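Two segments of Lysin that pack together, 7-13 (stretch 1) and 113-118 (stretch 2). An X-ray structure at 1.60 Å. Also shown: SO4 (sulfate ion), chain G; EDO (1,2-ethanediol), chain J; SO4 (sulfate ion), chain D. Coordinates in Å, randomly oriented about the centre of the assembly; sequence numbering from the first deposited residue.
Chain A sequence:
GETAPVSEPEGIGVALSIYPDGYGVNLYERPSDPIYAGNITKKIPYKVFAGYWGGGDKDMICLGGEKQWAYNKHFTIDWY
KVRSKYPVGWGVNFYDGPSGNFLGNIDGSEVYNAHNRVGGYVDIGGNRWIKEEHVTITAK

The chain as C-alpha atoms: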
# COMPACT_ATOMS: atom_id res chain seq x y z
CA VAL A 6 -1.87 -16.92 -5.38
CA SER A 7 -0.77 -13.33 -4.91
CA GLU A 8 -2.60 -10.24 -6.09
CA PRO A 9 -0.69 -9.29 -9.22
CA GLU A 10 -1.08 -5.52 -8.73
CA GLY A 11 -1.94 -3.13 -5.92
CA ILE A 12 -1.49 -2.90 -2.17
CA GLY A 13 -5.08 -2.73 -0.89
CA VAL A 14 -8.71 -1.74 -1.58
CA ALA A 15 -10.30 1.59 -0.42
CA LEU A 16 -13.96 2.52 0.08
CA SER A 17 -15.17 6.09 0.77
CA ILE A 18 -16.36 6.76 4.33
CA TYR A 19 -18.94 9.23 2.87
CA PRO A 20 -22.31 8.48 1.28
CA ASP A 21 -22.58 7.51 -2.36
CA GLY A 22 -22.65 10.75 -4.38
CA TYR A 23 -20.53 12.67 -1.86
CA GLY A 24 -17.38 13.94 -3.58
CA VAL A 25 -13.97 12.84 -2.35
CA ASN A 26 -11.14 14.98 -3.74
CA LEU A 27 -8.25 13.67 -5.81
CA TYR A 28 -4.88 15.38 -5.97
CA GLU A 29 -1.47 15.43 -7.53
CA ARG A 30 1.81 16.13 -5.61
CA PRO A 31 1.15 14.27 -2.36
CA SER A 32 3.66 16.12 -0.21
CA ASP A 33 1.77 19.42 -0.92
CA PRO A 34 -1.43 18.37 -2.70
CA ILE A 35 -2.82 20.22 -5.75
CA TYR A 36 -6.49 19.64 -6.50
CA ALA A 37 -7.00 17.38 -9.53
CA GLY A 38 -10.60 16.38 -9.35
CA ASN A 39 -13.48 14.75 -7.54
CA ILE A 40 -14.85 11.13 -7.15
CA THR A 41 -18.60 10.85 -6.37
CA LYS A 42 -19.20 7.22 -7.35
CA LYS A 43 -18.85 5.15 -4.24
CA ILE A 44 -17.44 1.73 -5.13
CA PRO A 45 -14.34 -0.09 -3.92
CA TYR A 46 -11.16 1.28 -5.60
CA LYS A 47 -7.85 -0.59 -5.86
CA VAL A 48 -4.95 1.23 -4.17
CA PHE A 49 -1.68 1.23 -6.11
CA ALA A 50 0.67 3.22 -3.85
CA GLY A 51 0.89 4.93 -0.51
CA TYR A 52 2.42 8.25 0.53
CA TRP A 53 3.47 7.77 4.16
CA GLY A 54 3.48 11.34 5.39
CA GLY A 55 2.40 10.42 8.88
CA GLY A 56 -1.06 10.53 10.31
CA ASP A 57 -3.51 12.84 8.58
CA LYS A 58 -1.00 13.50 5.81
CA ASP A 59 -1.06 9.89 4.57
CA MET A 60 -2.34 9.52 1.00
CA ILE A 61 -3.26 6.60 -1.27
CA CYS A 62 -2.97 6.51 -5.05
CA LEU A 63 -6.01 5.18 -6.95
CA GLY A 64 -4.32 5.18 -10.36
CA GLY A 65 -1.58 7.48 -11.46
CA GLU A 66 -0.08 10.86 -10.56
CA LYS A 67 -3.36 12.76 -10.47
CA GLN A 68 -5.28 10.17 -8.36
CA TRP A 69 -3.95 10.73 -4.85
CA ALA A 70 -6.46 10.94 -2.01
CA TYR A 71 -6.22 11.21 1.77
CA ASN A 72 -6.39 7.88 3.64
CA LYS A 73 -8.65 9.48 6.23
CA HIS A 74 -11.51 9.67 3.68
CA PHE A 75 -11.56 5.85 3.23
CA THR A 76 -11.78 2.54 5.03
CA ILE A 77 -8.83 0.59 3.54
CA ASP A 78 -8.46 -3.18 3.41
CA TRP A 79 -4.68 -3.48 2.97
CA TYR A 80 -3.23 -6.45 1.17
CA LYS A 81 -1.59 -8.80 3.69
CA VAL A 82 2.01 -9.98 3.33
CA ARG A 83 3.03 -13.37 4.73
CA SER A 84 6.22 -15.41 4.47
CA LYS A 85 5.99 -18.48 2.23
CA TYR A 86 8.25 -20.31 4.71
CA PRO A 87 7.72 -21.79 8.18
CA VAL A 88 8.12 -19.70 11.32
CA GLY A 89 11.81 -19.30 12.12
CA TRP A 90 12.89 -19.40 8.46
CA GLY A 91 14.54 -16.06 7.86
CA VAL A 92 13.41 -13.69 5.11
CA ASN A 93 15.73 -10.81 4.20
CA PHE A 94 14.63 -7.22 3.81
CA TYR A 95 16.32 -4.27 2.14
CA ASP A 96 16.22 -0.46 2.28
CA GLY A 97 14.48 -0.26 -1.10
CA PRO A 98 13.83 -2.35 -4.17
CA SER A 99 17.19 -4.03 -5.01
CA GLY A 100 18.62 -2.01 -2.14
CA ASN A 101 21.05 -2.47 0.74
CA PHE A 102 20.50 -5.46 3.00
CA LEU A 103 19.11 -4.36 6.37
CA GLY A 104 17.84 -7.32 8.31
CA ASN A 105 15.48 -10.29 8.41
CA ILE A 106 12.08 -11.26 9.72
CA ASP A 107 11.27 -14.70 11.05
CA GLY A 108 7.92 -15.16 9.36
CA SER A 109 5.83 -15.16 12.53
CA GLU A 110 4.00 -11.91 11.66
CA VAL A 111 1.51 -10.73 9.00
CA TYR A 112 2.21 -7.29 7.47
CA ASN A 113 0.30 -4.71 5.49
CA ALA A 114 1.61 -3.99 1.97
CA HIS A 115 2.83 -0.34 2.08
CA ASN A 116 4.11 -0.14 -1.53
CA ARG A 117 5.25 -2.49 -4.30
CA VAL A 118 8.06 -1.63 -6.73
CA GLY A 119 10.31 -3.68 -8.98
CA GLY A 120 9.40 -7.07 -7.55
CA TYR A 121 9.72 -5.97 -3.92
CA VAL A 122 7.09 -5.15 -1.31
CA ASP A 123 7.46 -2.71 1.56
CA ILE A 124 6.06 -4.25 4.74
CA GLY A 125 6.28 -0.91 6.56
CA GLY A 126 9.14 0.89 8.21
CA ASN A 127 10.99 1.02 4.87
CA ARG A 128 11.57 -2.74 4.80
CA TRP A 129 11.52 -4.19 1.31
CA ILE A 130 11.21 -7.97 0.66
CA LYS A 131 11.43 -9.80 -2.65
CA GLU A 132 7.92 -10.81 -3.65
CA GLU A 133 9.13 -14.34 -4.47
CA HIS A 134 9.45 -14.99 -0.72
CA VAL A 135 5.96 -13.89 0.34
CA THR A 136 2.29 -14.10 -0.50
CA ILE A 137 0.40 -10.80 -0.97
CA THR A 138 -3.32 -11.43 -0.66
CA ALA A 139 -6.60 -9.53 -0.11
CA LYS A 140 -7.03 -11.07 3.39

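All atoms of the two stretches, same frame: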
# COMPACT_ATOMS: atom_id res chain seq x y z
N SER A 7 -0.87 -14.72 -5.33
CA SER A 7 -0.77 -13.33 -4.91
C SER A 7 -1.54 -12.41 -5.84
O SER A 7 -1.72 -12.70 -7.03
CB SER A 7 0.71 -12.86 -4.83
OG SER A 7 1.40 -13.52 -3.78
N GLU A 8 -2.02 -11.31 -5.27
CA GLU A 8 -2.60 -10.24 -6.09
C GLU A 8 -1.52 -9.69 -7.01
O GLU A 8 -0.48 -9.23 -6.56
CB GLU A 8 -3.16 -9.11 -5.20
CG GLU A 8 -4.34 -9.52 -4.32
CD GLU A 8 -5.61 -9.74 -5.14
OE1 GLU A 8 -5.66 -9.28 -6.31
OE2 GLU A 8 -6.55 -10.38 -4.61
N PRO A 9 -1.77 -9.71 -8.33
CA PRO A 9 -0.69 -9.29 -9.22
C PRO A 9 -0.41 -7.79 -9.22
O PRO A 9 0.67 -7.39 -9.66
CB PRO A 9 -1.19 -9.74 -10.60
CG PRO A 9 -2.64 -9.85 -10.47
CD PRO A 9 -2.91 -10.27 -9.05
N GLU A 10 -1.34 -6.96 -8.75
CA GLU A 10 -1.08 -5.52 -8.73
C GLU A 10 -1.73 -4.97 -7.47
O GLU A 10 -2.64 -5.60 -6.94
CB GLU A 10 -1.65 -4.79 -9.94
CG GLU A 10 -3.15 -4.96 -10.10
CD GLU A 10 -3.73 -4.21 -11.33
OE1 GLU A 10 -2.94 -3.60 -12.11
OE2 GLU A 10 -4.98 -4.23 -11.49
N GLY A 11 -1.26 -3.81 -7.03
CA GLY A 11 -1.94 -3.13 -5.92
C GLY A 11 -1.44 -3.47 -4.54
O GLY A 11 -0.75 -4.48 -4.35
N ILE A 12 -1.86 -2.66 -3.56
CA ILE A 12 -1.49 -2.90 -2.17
C ILE A 12 -2.70 -2.90 -1.24
O ILE A 12 -2.54 -3.06 -0.03
CB ILE A 12 -0.47 -1.88 -1.68
CG1 ILE A 12 -0.99 -0.44 -1.86
CG2 ILE A 12 0.90 -2.05 -2.42
CD1 ILE A 12 -0.12 0.63 -1.12
N GLY A 13 -3.91 -2.70 -1.77
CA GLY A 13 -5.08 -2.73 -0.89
C GLY A 13 -6.32 -2.28 -1.67
O GLY A 13 -6.22 -2.02 -2.88
N ASN A 113 1.02 -5.38 6.57
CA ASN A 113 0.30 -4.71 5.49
C ASN A 113 1.25 -4.27 4.39
O ASN A 113 2.35 -3.78 4.68
CB ASN A 113 -0.45 -3.47 6.02
CG ASN A 113 -1.61 -3.82 6.89
OD1 ASN A 113 -2.19 -4.89 6.79
ND2 ASN A 113 -1.97 -2.89 7.76
N ALA A 114 0.84 -4.47 3.13
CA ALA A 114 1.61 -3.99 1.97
C ALA A 114 1.59 -2.46 1.96
O ALA A 114 0.50 -1.89 1.86
CB ALA A 114 0.98 -4.51 0.69
N HIS A 115 2.75 -1.80 2.08
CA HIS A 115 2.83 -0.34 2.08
C HIS A 115 3.18 0.26 0.71
O HIS A 115 2.89 1.45 0.47
CB HIS A 115 3.86 0.16 3.10
CG HIS A 115 3.37 0.09 4.51
ND1 HIS A 115 3.09 -1.10 5.14
CD2 HIS A 115 3.15 1.07 5.42
CE1 HIS A 115 2.70 -0.86 6.39
NE2 HIS A 115 2.71 0.45 6.58
N ASN A 116 3.79 -0.56 -0.17
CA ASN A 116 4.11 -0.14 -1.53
C ASN A 116 4.69 -1.36 -2.21
O ASN A 116 5.16 -2.28 -1.53
CB ASN A 116 5.12 1.06 -1.56
CG ASN A 116 4.41 2.40 -1.61
OD1 ASN A 116 3.49 2.58 -2.40
ND2 ASN A 116 4.89 3.40 -0.84
N ARG A 117 4.66 -1.39 -3.53
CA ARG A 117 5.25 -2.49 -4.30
C ARG A 117 5.92 -1.90 -5.52
O ARG A 117 5.27 -1.18 -6.33
CB ARG A 117 4.19 -3.51 -4.79
CG ARG A 117 3.56 -4.34 -3.74
CD ARG A 117 2.37 -5.03 -4.38
NE ARG A 117 2.75 -6.20 -5.19
CZ ARG A 117 1.86 -7.04 -5.69
NH1 ARG A 117 0.53 -6.83 -5.54
NH2 ARG A 117 2.28 -8.11 -6.37
N VAL A 118 7.21 -2.20 -5.67
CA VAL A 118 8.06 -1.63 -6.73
C VAL A 118 9.07 -2.67 -7.18
O VAL A 118 9.78 -3.22 -6.33
CB VAL A 118 8.87 -0.38 -6.24
CG1 VAL A 118 9.69 0.18 -7.34
CG2 VAL A 118 7.93 0.67 -5.65
S SO4 G . 2.09 -16.69 -5.28
O1 SO4 G . 2.27 -15.77 -4.16
O2 SO4 G . 1.49 -16.00 -6.44
O3 SO4 G . 1.22 -17.78 -4.86
O4 SO4 G . 3.39 -17.22 -5.67
C1 EDO J . 2.04 -2.94 -8.13
O1 EDO J . 0.77 -2.98 -8.80
C2 EDO J . 2.07 -1.58 -7.46
O2 EDO J . 0.95 -1.54 -6.57
S SO4 D . -5.34 -2.89 9.54
O1 SO4 D . -5.67 -1.66 8.80
O2 SO4 D . -5.89 -2.80 10.88
O3 SO4 D . -3.89 -3.07 9.62
O4 SO4 D . -5.92 -4.05 8.88

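The contact between residues 7-13 and 113-118 joins parts of the chain more than a hundred residues apart and buries 321 Å² in total. Stretch 1 is irregular through most of its length, with no helix or strand up to I12, whereas stretch 2 passes from a turn around A114 and H115 into the strand that carries R117. The two backbones come closest at I12 and A114, whose CA atoms lie 5.3 Å apart. No backbone-to-backbone hydrogen bond links them; the contact rests instead on two side chains, the branched I12 and the long R117, each meeting the other stretch.

R117 supplies all the hydrogen bonds across the contact. Its CA-to-CB bond points toward stretch 1, and the side chain leaves in the m rotamer, continues through a t chi2 and then turns at chi3 (79°, p). This course carries the guanidinium into a bend of stretch 1 where the carbonyls of E8 and G11 converge on it. NH1 donates to E8 O at 2.8 Å and to G11 O at 2.9 Å, the latter nearly straight at 167°, while NH2 also donates to E8 O at 3.0 Å. E8 O thus receives two hydrogen bonds from one guanidinium, with angles of 148° and 139° that reflect the sharing of a single acceptor. Both oxygens lie at the guanidinium edge, near its plane, where the N-H bonds point. The charged group is therefore held by neutral backbone carbonyls: the carboxylate of E8, in an m,m conformation, leads away from stretch 2, and the CA-to-CB bond of E10 also points away.

G11 contributes to this arrangement through its backbone. Its phi/psi of 91/167° would jam a CB against the carbonyl O of E10, so the conformation by itself calls for glycine. Its amide donates to O1 of a bound 1,2-ethanediol, probably from the crystallisation liquor, at 2.8 Å from G11 N. The same diol also approaches R117, its C2 lying 3.4 Å from R117 O.

I12 provides the apolar half of the contact, with 103 Å² covered by stretch 2. Its CA-to-CB bond points toward that stretch, and its p,t rotamer spreads the branches along several residues. The CB sits 3.8 Å from A114 CB, a small methyl that lets the two backbones approach closely. CG2 packs 3.8 Å from N116 CA and 3.7 Å from R117 CG, so the aliphatic part of the arginine covers the isoleucine while its polar end is occupied by the carbonyls. CD1 extends to 3.5 Å from H115 O.

The side chains of H115 and N116 start away from stretch 1, leaving mainly their backbone atoms to meet I12. H115, with chi1 at -77° (m), folds its ring back over its own stretch, where ND1 donates to N113 O at 2.8 Å and braces the turn. N116 has an off-rotamer chi1 of -92°; its amide makes hydrogen bonds elsewhere in the structure.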